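Side-chain contact in anabena Tic22 (Anabaena sp., PDB 4EV1), which probably acts as a chaperone of the Tic22-like family in protein transport, associated with the thylakoids of this cyanobacterium: residues G24-R29 with N100-A105. Sequence-based numbering, arbitrary orientation.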
ATOM      1  N   GLY A  24     -19.016   6.129  -3.805  1.00 31.15           N
ATOM      2  CA  GLY A  24     -17.850   5.239  -3.810  1.00 30.55           C
ATOM      3  C   GLY A  24     -17.454   4.567  -5.122  1.00 29.33           C
ATOM      4  O   GLY A  24     -16.581   3.697  -5.138  1.00 29.12           O
ATOM      5  N   LEU A  25     -18.060   4.994  -6.215  1.00 29.27           N
ATOM      6  CA  LEU A  25     -17.744   4.472  -7.551  1.00 29.88           C
ATOM      7  C   LEU A  25     -16.454   5.159  -7.977  1.00 28.35           C
ATOM      8  O   LEU A  25     -16.406   6.366  -8.007  1.00 26.43           O
ATOM      9  CB  LEU A  25     -18.881   4.801  -8.510  1.00 30.66           C
ATOM     10  CG  LEU A  25     -18.904   4.278  -9.952  1.00 35.52           C
ATOM     11  CD1 LEU A  25     -18.410   2.830 -10.099  1.00 39.76           C
ATOM     12  CD2 LEU A  25     -20.358   4.422 -10.556  1.00 39.46           C
ATOM     13  N   PRO A  26     -15.403   4.398  -8.264  1.00 27.85           N
ATOM     14  CA  PRO A  26     -14.105   5.007  -8.594  1.00 29.27           C
ATOM     15  C   PRO A  26     -14.066   5.694  -9.950  1.00 28.45           C
ATOM     16  O   PRO A  26     -14.659   5.189 -10.906  1.00 28.54           O
ATOM     17  CB  PRO A  26     -13.145   3.804  -8.597  1.00 28.63           C
ATOM     18  CG  PRO A  26     -13.798   2.839  -7.738  1.00 30.28           C
ATOM     19  CD  PRO A  26     -15.258   2.964  -7.996  1.00 29.67           C
ATOM     20  N   LEU A  27     -13.376   6.821 -10.021  1.00 28.15           N
ATOM     21  CA  LEU A  27     -13.139   7.512 -11.271  1.00 27.80           C
ATOM     22  C   LEU A  27     -12.145   6.639 -12.031  1.00 27.45           C
ATOM     23  O   LEU A  27     -11.082   6.309 -11.499  1.00 25.30           O
ATOM     24  CB  LEU A  27     -12.504   8.865 -11.027  1.00 27.71           C
ATOM     25  CG  LEU A  27     -12.123   9.669 -12.268  1.00 31.25           C
ATOM     26  CD1 LEU A  27     -13.363  10.055 -13.107  1.00 35.30           C
ATOM     27  CD2 LEU A  27     -11.350  10.890 -11.832  1.00 32.27           C
ATOM     28  N   SER A  28     -12.470   6.289 -13.262  1.00 28.92           N
ATOM     29  CA  SER A  28     -11.628   5.388 -14.034  1.00 30.77           C
ATOM     30  C   SER A  28     -11.639   5.755 -15.514  1.00 32.21           C
ATOM     31  O   SER A  28     -12.450   6.543 -15.942  1.00 33.18           O
ATOM     32  CB  SER A  28     -12.106   3.970 -13.834  1.00 31.00           C
ATOM     33  OG  SER A  28     -13.331   3.776 -14.493  1.00 33.95           O
ATOM     34  N   ARG A  29     -10.707   5.169 -16.251  1.00 33.18           N
ATOM     35  CA  ARG A  29     -10.524   5.365 -17.697  1.00 34.80           C
ATOM     36  C   ARG A  29     -10.688   3.974 -18.335  1.00 34.64           C
ATOM     37  O   ARG A  29     -10.217   2.976 -17.758  1.00 33.08           O
ATOM     38  CB  ARG A  29      -9.127   5.969 -17.929  1.00 35.21           C
ATOM     39  CG  ARG A  29      -8.309   5.440 -19.123  1.00 41.81           C
ATOM     40  CD  ARG A  29      -7.273   6.456 -19.618  1.00 48.27           C
ATOM     41  NE  ARG A  29      -7.541   6.884 -20.992  1.00 54.21           N
ATOM     42  CZ  ARG A  29      -6.629   7.327 -21.860  1.00 59.33           C
ATOM     43  NH1 ARG A  29      -5.333   7.439 -21.532  1.00 62.41           N
ATOM     44  NH2 ARG A  29      -7.023   7.668 -23.081  1.00 60.93           N
ATOM     45  N   ASN A 100     -13.861  -7.333 -18.594  1.00 47.23           N
ATOM     46  CA  ASN A 100     -14.192  -5.977 -18.180  1.00 45.95           C
ATOM     47  C   ASN A 100     -13.923  -5.612 -16.682  1.00 41.42           C
ATOM     48  O   ASN A 100     -14.477  -4.652 -16.147  1.00 40.32           O
ATOM     49  CB  ASN A 100     -15.640  -5.694 -18.568  1.00 47.05           C
ATOM     50  CG  ASN A 100     -15.847  -5.672 -20.093  1.00 52.30           C
ATOM     51  OD1 ASN A 100     -15.950  -4.602 -20.704  1.00 58.52           O
ATOM     52  ND2 ASN A 100     -15.899  -6.857 -20.707  1.00 55.94           N
ATOM     53  N   ARG A 101     -13.040  -6.368 -16.040  1.00 39.12           N
ATOM     54  CA  ARG A 101     -12.658  -6.120 -14.646  0.50 37.61           C
ATOM     55  C   ARG A 101     -12.040  -4.734 -14.460  1.00 35.66           C
ATOM     56  O   ARG A 101     -11.453  -4.171 -15.380  1.00 35.01           O
ATOM     57  CB  ARG A 101     -11.682  -7.192 -14.156  0.50 37.95           C
ATOM     58  CG  ARG A 101     -10.306  -7.146 -14.845  0.50 39.84           C
ATOM     59  CD  ARG A 101      -9.622  -8.511 -14.931  0.50 41.43           C
ATOM     60  NE  ARG A 101      -8.747  -8.816 -13.800  0.50 41.81           N
ATOM     61  CZ  ARG A 101      -8.718  -8.146 -12.650  0.50 41.76           C
ATOM     62  NH1 ARG A 101      -7.880  -8.526 -11.697  0.50 40.17           N
ATOM     63  NH2 ARG A 101      -9.525  -7.109 -12.443  0.50 42.58           N
ATOM     64  N   LEU A 102     -12.199  -4.177 -13.262  1.00 33.76           N
ATOM     65  CA  LEU A 102     -11.519  -2.947 -12.881  1.00 31.74           C
ATOM     66  C   LEU A 102     -10.098  -3.258 -12.405  1.00 30.70           C
ATOM     67  O   LEU A 102      -9.895  -4.074 -11.506  1.00 29.71           O
ATOM     68  CB  LEU A 102     -12.283  -2.202 -11.751  1.00 31.52           C
ATOM     69  CG  LEU A 102     -11.645  -0.917 -11.163  1.00 30.97           C
ATOM     70  CD1 LEU A 102     -11.545   0.179 -12.212  1.00 28.27           C
ATOM     71  CD2 LEU A 102     -12.469  -0.418  -9.956  1.00 30.58           C
ATOM     72  N   LEU A 103      -9.121  -2.545 -12.968  1.00 29.66           N
ATOM     73  CA  LEU A 103      -7.747  -2.629 -12.541  1.00 29.12           C
ATOM     74  C   LEU A 103      -7.404  -1.402 -11.695  1.00 28.00           C
ATOM     75  O   LEU A 103      -8.057  -0.392 -11.792  1.00 28.85           O
ATOM     76  CB  LEU A 103      -6.833  -2.723 -13.753  1.00 29.48           C
ATOM     77  CG  LEU A 103      -7.123  -3.927 -14.680  1.00 30.53           C
ATOM     78  CD1 LEU A 103      -6.117  -4.003 -15.825  1.00 33.60           C
ATOM     79  CD2 LEU A 103      -7.075  -5.229 -13.895  1.00 32.27           C
ATOM     80  N   PHE A 104      -6.371  -1.509 -10.889  1.00 28.24           N
ATOM     81  CA  PHE A 104      -5.911  -0.422 -10.037  1.00 28.51           C
ATOM     82  C   PHE A 104      -4.417  -0.164 -10.251  1.00 28.91           C
ATOM     83  O   PHE A 104      -3.591  -1.111 -10.256  1.00 29.82           O
ATOM     84  CB  PHE A 104      -6.101  -0.783  -8.562  1.00 28.28           C
ATOM     85  CG  PHE A 104      -7.498  -1.065  -8.164  1.00 28.81           C
ATOM     86  CD1 PHE A 104      -8.094  -2.281  -8.469  1.00 30.11           C
ATOM     87  CD2 PHE A 104      -8.228  -0.117  -7.432  1.00 29.44           C
ATOM     88  CE1 PHE A 104      -9.421  -2.543  -8.068  1.00 32.91           C
ATOM     89  CE2 PHE A 104      -9.521  -0.370  -7.049  1.00 31.66           C
ATOM     90  CZ  PHE A 104     -10.127  -1.579  -7.369  1.00 31.79           C
ATOM     91  N   ALA A 105      -4.054   1.107 -10.403  1.00 27.34           N
ATOM     92  CA  ALA A 105      -2.665   1.542 -10.412  1.00 28.24           C
ATOM     93  C   ALA A 105      -2.390   2.185  -9.070  1.00 28.96           C
ATOM     94  O   ALA A 105      -3.241   2.962  -8.619  1.00 31.76           O
ATOM     95  CB  ALA A 105      -2.448   2.541 -11.522  1.00 28.97           C
TER
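L102 reaches P26 and S28 with its two methyl branches, one for each: CD2 lies 4.2 Å from CG of the proline ring, and CD1 lies 4.2 Å from CB of S28. The fork is aimed by both torsions of L102: CG stands anti to the backbone N (chi1 176°), and chi2 of 64° parts the methyls, CD2 facing P26 and CD1 facing S28. The leucine and proline side chains cross at a slant, and CG is the ring atom met. S28 offers its methylene carbon to CD1; with chi1 at 71°, OG is turned to 4.6 Å from L102 CD1, farther than CB.

The backbones stay apart, with the CA atoms of S28 and L102 8.4 Å from each other. Strand 43-48 runs between strands 28-30 and 102-107 in a mixed three-stranded sheet, antiparallel to the first and parallel to the second. Backbone bonds of R29 with I44 and of L103 with S43 and T45 hold both outer strands to it, consistent with that gap. S43 also touches the side chains of both S28 and L102.

With one apolar contact, one van der Waals contact through the serine CB and only 106 Å² buried, the chemistry implies a light surface contact between L102 and the run leading into strand 28-30, adding dispersion but no directional bond.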